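Local coordinates for protein CG4930 (Drosophila melanogaster, PDB 3ISM) that binds and inhibits the nuclease EndoG, and probably acts as a ribonuclease inhibitor, at residues A21-L29 with Q37-Q45; T85-E93 with F126-L136. The protein carries 1 engineered substitution. All blocks are in the same frame, centred on the assembly; numbering follows the deposited sequence.

Contact 1: A21-L29 with Q37-Q45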
loop_
_atom_site.group_PDB
_atom_site.type_symbol
_atom_site.label_atom_id
_atom_site.label_comp_id
_atom_site.label_asym_id
_atom_site.label_seq_id
_atom_site.Cartn_x
_atom_site.Cartn_y
_atom_site.Cartn_z
ATOM N N ALA C 21 -40.707 -16.212 6.927
ATOM C CA ALA C 21 -40.964 -15.772 5.517
ATOM C C ALA C 21 -40.032 -14.621 5.115
ATOM O O ALA C 21 -39.486 -13.919 5.979
ATOM C CB ALA C 21 -42.426 -15.378 5.336
ATOM N N GLN C 22 -39.860 -14.451 3.802
ATOM C CA GLN C 22 -38.964 -13.445 3.218
ATOM C C GLN C 22 -39.350 -12.022 3.640
ATOM O O GLN C 22 -38.501 -11.227 4.054
ATOM C CB GLN C 22 -38.974 -13.553 1.680
ATOM C CG GLN C 22 -38.665 -14.950 1.123
ATOM C CD GLN C 22 -39.251 -15.198 -0.274
ATOM O OE1 GLN C 22 -39.549 -14.260 -1.020
ATOM N NE2 GLN C 22 -39.415 -16.474 -0.629
ATOM N N ASN C 23 -40.641 -11.716 3.542
ATOM C CA ASN C 23 -41.134 -10.373 3.815
ATOM C C ASN C 23 -41.791 -10.232 5.214
ATOM O O ASN C 23 -42.607 -9.333 5.444
ATOM C CB ASN C 23 -42.070 -9.908 2.683
ATOM C CG ASN C 23 -41.443 -10.053 1.275
ATOM O OD1 ASN C 23 -40.283 -10.460 1.115
ATOM N ND2 ASN C 23 -42.224 -9.711 0.251
ATOM N N ASP C 24 -41.422 -11.126 6.136
ATOM C CA ASP C 24 -41.860 -11.051 7.532
ATOM C C ASP C 24 -40.687 -10.718 8.455
ATOM O O ASP C 24 -39.647 -11.372 8.421
ATOM C CB ASP C 24 -42.515 -12.360 7.987
ATOM C CG ASP C 24 -44.006 -12.412 7.685
ATOM O OD1 ASP C 24 -44.705 -11.394 7.881
ATOM O OD2 ASP C 24 -44.485 -13.484 7.261
ATOM N N TYR C 25 -40.869 -9.693 9.276
ATOM C CA TYR C 25 -39.846 -9.273 10.218
ATOM C C TYR C 25 -40.417 -9.373 11.615
ATOM O O TYR C 25 -40.694 -8.371 12.259
ATOM C CB TYR C 25 -39.397 -7.841 9.928
ATOM C CG TYR C 25 -38.681 -7.687 8.611
ATOM C CD1 TYR C 25 -37.293 -7.557 8.565
ATOM C CD2 TYR C 25 -39.390 -7.659 7.409
ATOM C CE1 TYR C 25 -36.634 -7.411 7.356
ATOM C CE2 TYR C 25 -38.741 -7.524 6.204
ATOM C CZ TYR C 25 -37.365 -7.396 6.183
ATOM O OH TYR C 25 -36.724 -7.248 4.975
ATOM N N THR C 26 -40.592 -10.606 12.067
ATOM C CA THR C 26 -41.238 -10.892 13.333
ATOM C C THR C 26 -40.285 -10.725 14.511
ATOM O O THR C 26 -39.239 -11.368 14.579
ATOM C CB THR C 26 -41.781 -12.320 13.326
ATOM O OG1 THR C 26 -42.626 -12.491 12.185
ATOM C CG2 THR C 26 -42.571 -12.614 14.589
ATOM N N ILE C 27 -40.650 -9.849 15.439
ATOM C CA ILE C 27 -39.942 -9.758 16.699
ATOM C C ILE C 27 -40.921 -10.101 17.821
ATOM O O ILE C 27 -41.828 -9.327 18.118
ATOM C CB ILE C 27 -39.296 -8.363 16.909
ATOM C CG1 ILE C 27 -38.252 -8.089 15.814
ATOM C CG2 ILE C 27 -38.665 -8.271 18.303
ATOM C CD1 ILE C 27 -37.648 -6.678 15.835
ATOM N N GLY C 28 -40.754 -11.282 18.412
ATOM C CA GLY C 28 -41.631 -11.725 19.500
ATOM C C GLY C 28 -41.297 -11.047 20.820
ATOM O O GLY C 28 -40.192 -10.518 21.003
ATOM N N LEU C 29 -42.249 -11.075 21.747
ATOM C CA LEU C 29 -42.064 -10.481 23.068
ATOM C C LEU C 29 -41.346 -11.417 24.046
ATOM O O LEU C 29 -41.099 -11.035 25.198
ATOM C CB LEU C 29 -43.416 -10.061 23.664
ATOM C CG LEU C 29 -44.364 -9.214 22.805
ATOM C CD1 LEU C 29 -45.767 -9.206 23.407
ATOM C CD2 LEU C 29 -43.855 -7.797 22.625
ATOM N N GLN C 37 -31.677 -9.313 16.648
ATOM C CA GLN C 37 -30.312 -9.626 16.238
ATOM C C GLN C 37 -30.246 -10.631 15.082
ATOM O O GLN C 37 -29.331 -10.563 14.262
ATOM C CB GLN C 37 -29.484 -10.127 17.435
ATOM C CG GLN C 37 -29.067 -9.017 18.421
ATOM C CD GLN C 37 -28.318 -9.528 19.656
ATOM O OE1 GLN C 37 -28.667 -10.556 20.231
ATOM N NE2 GLN C 37 -27.288 -8.792 20.075
ATOM N N LYS C 38 -31.209 -11.554 15.014
ATOM C CA LYS C 38 -31.189 -12.581 13.965
ATOM C C LYS C 38 -31.549 -11.970 12.625
ATOM O O LYS C 38 -30.958 -12.319 11.605
ATOM C CB LYS C 38 -32.126 -13.752 14.293
ATOM C CG LYS C 38 -31.942 -14.976 13.387
ATOM C CD LYS C 38 -33.059 -16.012 13.592
ATOM C CE LYS C 38 -33.079 -17.037 12.464
ATOM N NZ LYS C 38 -34.187 -18.025 12.630
ATOM N N LEU C 39 -32.504 -11.042 12.643
ATOM C CA LEU C 39 -32.902 -10.315 11.446
ATOM C C LEU C 39 -31.763 -9.446 10.884
ATOM O O LEU C 39 -31.504 -9.466 9.690
ATOM C CB LEU C 39 -34.137 -9.457 11.731
ATOM C CG LEU C 39 -35.433 -10.190 12.100
ATOM C CD1 LEU C 39 -36.441 -9.192 12.647
ATOM C CD2 LEU C 39 -35.988 -10.982 10.905
ATOM N N ILE C 40 -31.102 -8.679 11.753
ATOM C CA ILE C 40 -29.908 -7.919 11.363
ATOM C C ILE C 40 -28.829 -8.829 10.785
ATOM O O ILE C 40 -28.282 -8.561 9.714
ATOM C CB ILE C 40 -29.336 -7.131 12.571
ATOM C CG1 ILE C 40 -30.407 -6.192 13.128
ATOM C CG2 ILE C 40 -28.064 -6.356 12.181
ATOM C CD1 ILE C 40 -30.836 -5.078 12.130
ATOM N N GLU C 41 -28.551 -9.920 11.488
ATOM C CA GLU C 41 -27.456 -10.815 11.127
ATOM C C GLU C 41 -27.662 -11.471 9.766
ATOM O O GLU C 41 -26.716 -11.626 9.000
ATOM C CB GLU C 41 -27.282 -11.868 12.218
ATOM C CG GLU C 41 -26.290 -12.971 11.913
ATOM C CD GLU C 41 -26.521 -14.188 12.789
ATOM O OE1 GLU C 41 -27.147 -14.032 13.866
ATOM O OE2 GLU C 41 -26.084 -15.291 12.397
ATOM N N THR C 42 -28.906 -11.824 9.462
ATOM C CA THR C 42 -29.235 -12.527 8.221
ATOM C C THR C 42 -29.667 -11.607 7.056
ATOM O O THR C 42 -29.438 -11.934 5.892
ATOM C CB THR C 42 -30.335 -13.582 8.475
ATOM O OG1 THR C 42 -31.473 -12.940 9.068
ATOM C CG2 THR C 42 -29.833 -14.658 9.434
ATOM N N ARG C 43 -30.289 -10.468 7.363
ATOM C CA ARG C 43 -30.885 -9.620 6.319
ATOM C C ARG C 43 -30.148 -8.305 6.082
ATOM O O ARG C 43 -30.356 -7.638 5.060
ATOM C CB ARG C 43 -32.357 -9.337 6.626
ATOM C CG ARG C 43 -33.152 -10.585 6.972
ATOM C CD ARG C 43 -34.621 -10.434 6.648
ATOM N NE ARG C 43 -35.364 -11.653 6.959
ATOM C CZ ARG C 43 -36.690 -11.716 7.058
ATOM N NH1 ARG C 43 -37.426 -10.628 6.867
ATOM N NH2 ARG C 43 -37.284 -12.867 7.345
ATOM N N VAL C 44 -29.300 -7.919 7.026
ATOM C CA VAL C 44 -28.605 -6.645 6.910
ATOM C C VAL C 44 -27.084 -6.816 6.824
ATOM O O VAL C 44 -26.446 -6.311 5.888
ATOM C CB VAL C 44 -28.995 -5.680 8.050
ATOM C CG1 VAL C 44 -28.424 -4.309 7.786
ATOM C CG2 VAL C 44 -30.503 -5.596 8.177
ATOM N N GLN C 45 -26.515 -7.532 7.793
ATOM C CA GLN C 45 -25.085 -7.840 7.801
ATOM C C GLN C 45 -24.764 -9.034 6.902
ATOM O O GLN C 45 -24.351 -10.096 7.383
ATOM C CB GLN C 45 -24.594 -8.126 9.222
ATOM C CG GLN C 45 -24.467 -6.912 10.111
ATOM C CD GLN C 45 -24.248 -7.278 11.576
ATOM O OE1 GLN C 45 -24.943 -8.139 12.132
ATOM N NE2 GLN C 45 -23.286 -6.612 12.212
#
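The guanidinium of Arg43 stands almost on end above the ring of Tyr25, the two planes 74° apart. Its NH1 points down at the middle of the ring, 3.2 Å above the plane, and Arg43 CZ lies 4.4 Å from the ring centroid, a cation-pi contact in which one nitrogen does most of the touching. Arg43 CD follows along the same ring, 3.7 Å from Tyr25 CE1. The same group also gathers backbone carbonyls. Arg43 NH1 donates to Asp24 O over 2.8 Å, meeting it well above the carbonyl plane and not on a lone pair, while NH2 adds weak bonds to Asp24 O and Ala21 O. Gln22 O covers one face of the guanidinium without a hydrogen bond, and Leu39 CD2 lies over the opposite face, 4.0 Å from the plane. This is an arginine reading the carbonyls of a type I beta turn, Ala21 to Asp24: the turn curls the irregular N-terminal segment so that several oxygens face one cation in the last turn of helix 32-43, in an all-helical domain of the Ku C-terminal-like family. Replacing Arg43 by an alanine would probably leave Ala21 O and Asp24 O without this donor and the Tyr25 face without its cation. The reach depends on a straight chain out to NE, with CG anti to the carbonyl carbon (chi1 -49°). One helical turn earlier, Leu39 CD1 packs against Ile27 CG1 at 3.8 Å and, more loosely, against Tyr25 CB at 4.2 Å. Farther out, Tyr25 rests on Arg61 and Thr62 of helix 52-75, and Arg61 also bonds Asn23 O. Gly28 N donates a hydrogen bond to Asp35 OD2, fixing the segment beyond Ile27 to the start of helix 32-43.

Contact 2: T85-E93 with F126-L136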
loop_
_atom_site.group_PDB
_atom_site.type_symbol
_atom_site.label_atom_id
_atom_site.label_comp_id
_atom_site.label_asym_id
_atom_site.label_seq_id
_atom_site.Cartn_x
_atom_site.Cartn_y
_atom_site.Cartn_z
ATOM N N THR C 85 -40.184 -3.663 30.813
ATOM C CA THR C 85 -39.346 -2.467 30.731
ATOM C C THR C 85 -37.900 -2.854 30.464
ATOM O O THR C 85 -37.224 -2.223 29.657
ATOM C CB THR C 85 -39.467 -1.600 32.010
ATOM O OG1 THR C 85 -40.824 -1.177 32.155
ATOM C CG2 THR C 85 -38.604 -0.367 31.937
ATOM N N GLU C 86 -37.435 -3.915 31.119
ATOM C CA GLU C 86 -36.091 -4.434 30.878
ATOM C C GLU C 86 -35.905 -4.904 29.433
ATOM O O GLU C 86 -34.898 -4.599 28.791
ATOM C CB GLU C 86 -35.746 -5.559 31.873
ATOM C CG GLU C 86 -34.338 -6.124 31.714
ATOM C CD GLU C 86 -33.247 -5.057 31.723
ATOM O OE1 GLU C 86 -33.502 -3.920 32.182
ATOM O OE2 GLU C 86 -32.106 -5.367 31.302
ATOM N N LYS C 87 -36.886 -5.632 28.918
ATOM C CA LYS C 87 -36.870 -6.057 27.515
ATOM C C LYS C 87 -36.788 -4.857 26.549
ATOM O O LYS C 87 -36.007 -4.866 25.594
ATOM C CB LYS C 87 -38.106 -6.921 27.210
ATOM C CG LYS C 87 -37.994 -8.338 27.729
ATOM C CD LYS C 87 -39.271 -9.125 27.499
ATOM C CE LYS C 87 -39.108 -10.571 27.952
ATOM N NZ LYS C 87 -40.410 -11.276 27.946
ATOM N N ALA C 88 -37.577 -3.823 26.818
ATOM C CA ALA C 88 -37.582 -2.620 25.989
ATOM C C ALA C 88 -36.249 -1.889 26.017
ATOM O O ALA C 88 -35.748 -1.462 24.983
ATOM C CB ALA C 88 -38.694 -1.696 26.411
ATOM N N SER C 89 -35.668 -1.779 27.204
ATOM C CA SER C 89 -34.366 -1.144 27.411
ATOM C C SER C 89 -33.257 -1.834 26.588
ATOM O O SER C 89 -32.522 -1.186 25.830
ATOM C CB SER C 89 -34.053 -1.169 28.913
ATOM O OG SER C 89 -32.761 -0.665 29.197
ATOM N N GLN C 90 -33.169 -3.158 26.721
ATOM C CA GLN C 90 -32.185 -3.945 25.983
ATOM C C GLN C 90 -32.361 -3.879 24.467
ATOM O O GLN C 90 -31.386 -3.725 23.745
ATOM C CB GLN C 90 -32.220 -5.401 26.440
ATOM C CG GLN C 90 -31.744 -5.619 27.867
ATOM C CD GLN C 90 -31.669 -7.087 28.236
ATOM O OE1 GLN C 90 -31.411 -7.940 27.383
ATOM N NE2 GLN C 90 -31.870 -7.393 29.522
ATOM N N LEU C 91 -33.594 -4.012 23.989
ATOM C CA LEU C 91 -33.887 -3.874 22.551
ATOM C C LEU C 91 -33.585 -2.451 22.064
ATOM O O LEU C 91 -32.970 -2.278 21.008
ATOM C CB LEU C 91 -35.337 -4.280 22.208
ATOM C CG LEU C 91 -35.773 -4.186 20.721
ATOM C CD1 LEU C 91 -34.856 -4.977 19.822
ATOM C CD2 LEU C 91 -37.211 -4.652 20.528
ATOM N N LEU C 92 -33.977 -1.444 22.842
ATOM C CA LEU C 92 -33.725 -0.055 22.458
ATOM C C LEU C 92 -32.231 0.218 22.282
ATOM O O LEU C 92 -31.819 0.822 21.293
ATOM C CB LEU C 92 -34.331 0.922 23.470
ATOM C CG LEU C 92 -34.280 2.426 23.171
ATOM C CD1 LEU C 92 -34.960 2.715 21.861
ATOM C CD2 LEU C 92 -34.964 3.194 24.297
ATOM N N GLU C 93 -31.438 -0.234 23.247
ATOM C CA GLU C 93 -29.992 -0.098 23.195
ATOM C C GLU C 93 -29.364 -0.773 21.962
ATOM O O GLU C 93 -28.586 -0.158 21.246
ATOM C CB GLU C 93 -29.384 -0.680 24.470
ATOM C CG GLU C 93 -27.944 -0.327 24.650
ATOM C CD GLU C 93 -27.572 -0.123 26.117
ATOM O OE1 GLU C 93 -28.243 -0.698 27.025
ATOM O OE2 GLU C 93 -26.600 0.627 26.346
ATOM N N PHE C 126 -37.823 5.160 34.191
ATOM C CA PHE C 126 -37.378 4.820 32.827
ATOM C C PHE C 126 -36.744 6.033 32.115
ATOM O O PHE C 126 -35.740 5.885 31.423
ATOM C CB PHE C 126 -38.529 4.237 31.998
ATOM C CG PHE C 126 -38.120 3.775 30.617
ATOM C CD1 PHE C 126 -37.506 2.541 30.431
ATOM C CD2 PHE C 126 -38.372 4.568 29.497
ATOM C CE1 PHE C 126 -37.135 2.111 29.158
ATOM C CE2 PHE C 126 -38.004 4.137 28.221
ATOM C CZ PHE C 126 -37.377 2.915 28.056
ATOM N N TRP C 127 -37.318 7.220 32.301
ATOM C CA TRP C 127 -36.756 8.436 31.711
ATOM C C TRP C 127 -35.364 8.688 32.282
ATOM O O TRP C 127 -34.416 8.800 31.529
ATOM C CB TRP C 127 -37.685 9.644 31.902
ATOM C CG TRP C 127 -37.095 10.995 31.543
ATOM C CD1 TRP C 127 -36.925 12.057 32.388
ATOM C CD2 TRP C 127 -36.590 11.421 30.265
ATOM N NE1 TRP C 127 -36.354 13.117 31.722
ATOM C CE2 TRP C 127 -36.145 12.756 30.416
ATOM C CE3 TRP C 127 -36.474 10.809 29.007
ATOM C CZ2 TRP C 127 -35.595 13.486 29.361
ATOM C CZ3 TRP C 127 -35.918 11.533 27.960
ATOM C CH2 TRP C 127 -35.493 12.859 28.140
ATOM N N ARG C 128 -35.249 8.697 33.606
ATOM C CA ARG C 128 -33.985 8.969 34.287
ATOM C C ARG C 128 -32.931 7.868 34.143
ATOM O O ARG C 128 -31.774 8.154 33.826
ATOM C CB ARG C 128 -34.224 9.272 35.767
ATOM C CG ARG C 128 -34.906 10.607 36.020
ATOM C CD ARG C 128 -34.931 10.974 37.499
ATOM N NE ARG C 128 -35.672 9.978 38.275
ATOM C CZ ARG C 128 -36.909 10.149 38.731
ATOM N NH1 ARG C 128 -37.560 11.292 38.511
ATOM N NH2 ARG C 128 -37.492 9.174 39.417
ATOM N N ASP C 129 -33.332 6.617 34.368
ATOM C CA ASP C 129 -32.379 5.504 34.479
ATOM C C ASP C 129 -32.008 4.915 33.128
ATOM O O ASP C 129 -30.903 4.410 32.948
ATOM C CB ASP C 129 -32.937 4.392 35.378
ATOM C CG ASP C 129 -33.282 4.878 36.779
ATOM O OD1 ASP C 129 -32.635 5.834 37.261
ATOM O OD2 ASP C 129 -34.206 4.295 37.400
ATOM N N VAL C 130 -32.939 4.964 32.186
ATOM C CA VAL C 130 -32.706 4.382 30.881
ATOM C C VAL C 130 -32.412 5.438 29.808
ATOM O O VAL C 130 -31.270 5.518 29.331
ATOM C CB VAL C 130 -33.842 3.410 30.450
ATOM C CG1 VAL C 130 -33.539 2.820 29.100
ATOM C CG2 VAL C 130 -34.005 2.280 31.485
ATOM N N LEU C 131 -33.408 6.241 29.425
ATOM C CA LEU C 131 -33.221 7.151 28.289
ATOM C C LEU C 131 -32.121 8.194 28.535
ATOM O O LEU C 131 -31.306 8.475 27.644
ATOM C CB LEU C 131 -34.531 7.825 27.878
ATOM C CG LEU C 131 -35.633 6.885 27.361
ATOM C CD1 LEU C 131 -36.898 7.628 26.891
ATOM C CD2 LEU C 131 -35.107 6.031 26.238
ATOM N N VAL C 132 -32.108 8.762 29.740
ATOM C CA VAL C 132 -31.133 9.783 30.101
ATOM C C VAL C 132 -29.776 9.148 30.451
ATOM O O VAL C 132 -28.768 9.431 29.784
ATOM C CB VAL C 132 -31.633 10.694 31.260
ATOM C CG1 VAL C 132 -30.513 11.592 31.776
ATOM C CG2 VAL C 132 -32.835 11.532 30.817
ATOM N N LYS C 133 -29.746 8.286 31.470
ATOM C CA LYS C 133 -28.474 7.732 31.942
ATOM C C LYS C 133 -27.719 6.933 30.881
ATOM O O LYS C 133 -26.502 7.061 30.759
ATOM C CB LYS C 133 -28.649 6.874 33.191
ATOM C CG LYS C 133 -27.329 6.657 33.924
ATOM C CD LYS C 133 -27.420 5.613 35.009
ATOM C CE LYS C 133 -26.037 5.391 35.630
ATOM N NZ LYS C 133 -25.708 3.936 35.659
ATOM N N LYS C 134 -28.435 6.120 30.106
ATOM C CA LYS C 134 -27.792 5.303 29.074
ATOM C C LYS C 134 -27.597 6.077 27.767
ATOM O O LYS C 134 -27.146 5.509 26.771
ATOM C CB LYS C 134 -28.572 4.012 28.830
ATOM C CG LYS C 134 -28.502 3.000 29.981
ATOM C CD LYS C 134 -29.314 1.733 29.654
ATOM C CE LYS C 134 -29.625 0.925 30.905
ATOM N NZ LYS C 134 -28.400 0.384 31.548
ATOM N N GLN C 135 -27.937 7.369 27.795
ATOM C CA GLN C 135 -27.825 8.269 26.637
ATOM C C GLN C 135 -28.466 7.686 25.371
ATOM O O GLN C 135 -27.815 7.566 24.323
ATOM C CB GLN C 135 -26.365 8.687 26.410
ATOM C CG GLN C 135 -25.721 9.329 27.651
ATOM C CD GLN C 135 -24.297 9.804 27.418
ATOM O OE1 GLN C 135 -24.012 10.500 26.443
ATOM N NE2 GLN C 135 -23.392 9.437 28.326
ATOM N N LEU C 136 -29.742 7.314 25.475
ATOM C CA LEU C 136 -30.432 6.672 24.348
ATOM C C LEU C 136 -31.319 7.611 23.536
ATOM O O LEU C 136 -32.233 7.171 22.839
ATOM C CB LEU C 136 -31.199 5.412 24.782
ATOM C CG LEU C 136 -30.347 4.346 25.494
ATOM C CD1 LEU C 136 -31.208 3.214 26.040
ATOM C CD2 LEU C 136 -29.193 3.801 24.623
#
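The phenyl ring of Phe126 is approached obliquely by the methyl of Thr85, whose CG2 comes within 3.5 Å of Phe126 CD1, the two side chains running alongside in opposite senses. Val130 CB, one turn on in the same helix, lies 3.7 Å above one face of the ring, displaced toward its rim. Leu92 CD2 also nears this ring obliquely, at Phe126 CZ, though in a looser contact. Between the helices, Leu92 carries the apolar seam. With its CG anti to the backbone N (chi1 -174°), Leu92 sends CD2 across to Leu131 CD2, the side chains meeting at about a right angle; the 3.4 Å separation of these two methyls is tighter than usual. The same Leu92 CD2 touches Leu136 CD1 at 4.1 Å, and Tyr107 and Trp110 of helix 104-120 lie against this leucine as well. In the middle sits a small residue, Ser89, with its OG 3.6 Å from Val130 CG1. Toward solvent, Glu93 OE1 comes within 3.7 Å of Lys134 CD, the aliphatic part of the lysine, yet stays 4.7 Å from Lys134 NZ, so opposite charges are near without forming a salt bridge. The second helix contains a wider pi-type turn, in which Phe126 O accepts from both Val130 N and Leu131 N. After the helix, Gln135 has the positive phi of a Schellman motif, bringing Leu136 to face helix 81-102. Segments 85-93 and 126-132 run in the same general direction, 29° apart, with axes 10.8 Å from each other at their closest: two roughly parallel helices, linked through helix 104-120, in the all-helical Ku C-terminal-like domain.

How the contacts relate
From the N terminus, the chain begins with a beta turn and an irregular arm, and contact 1 closes a short loop by laying residues 21-29 on helix 32-43, to which they lead directly. Helix 52-75 follows before the chain enters contact 2, which closes a longer loop, almost entirely helical, by setting helix 81-102 beside helix 124-132. The two closures come in series and neither nests nor crosses, their centres about 22 Å apart. They nevertheless meet: Leu29 O, at the end of the first segment, probably accepts a hydrogen bond from Lys87 NZ. The N-terminal arm is thereby tied to helix 81-102 as well as to helix 32-43.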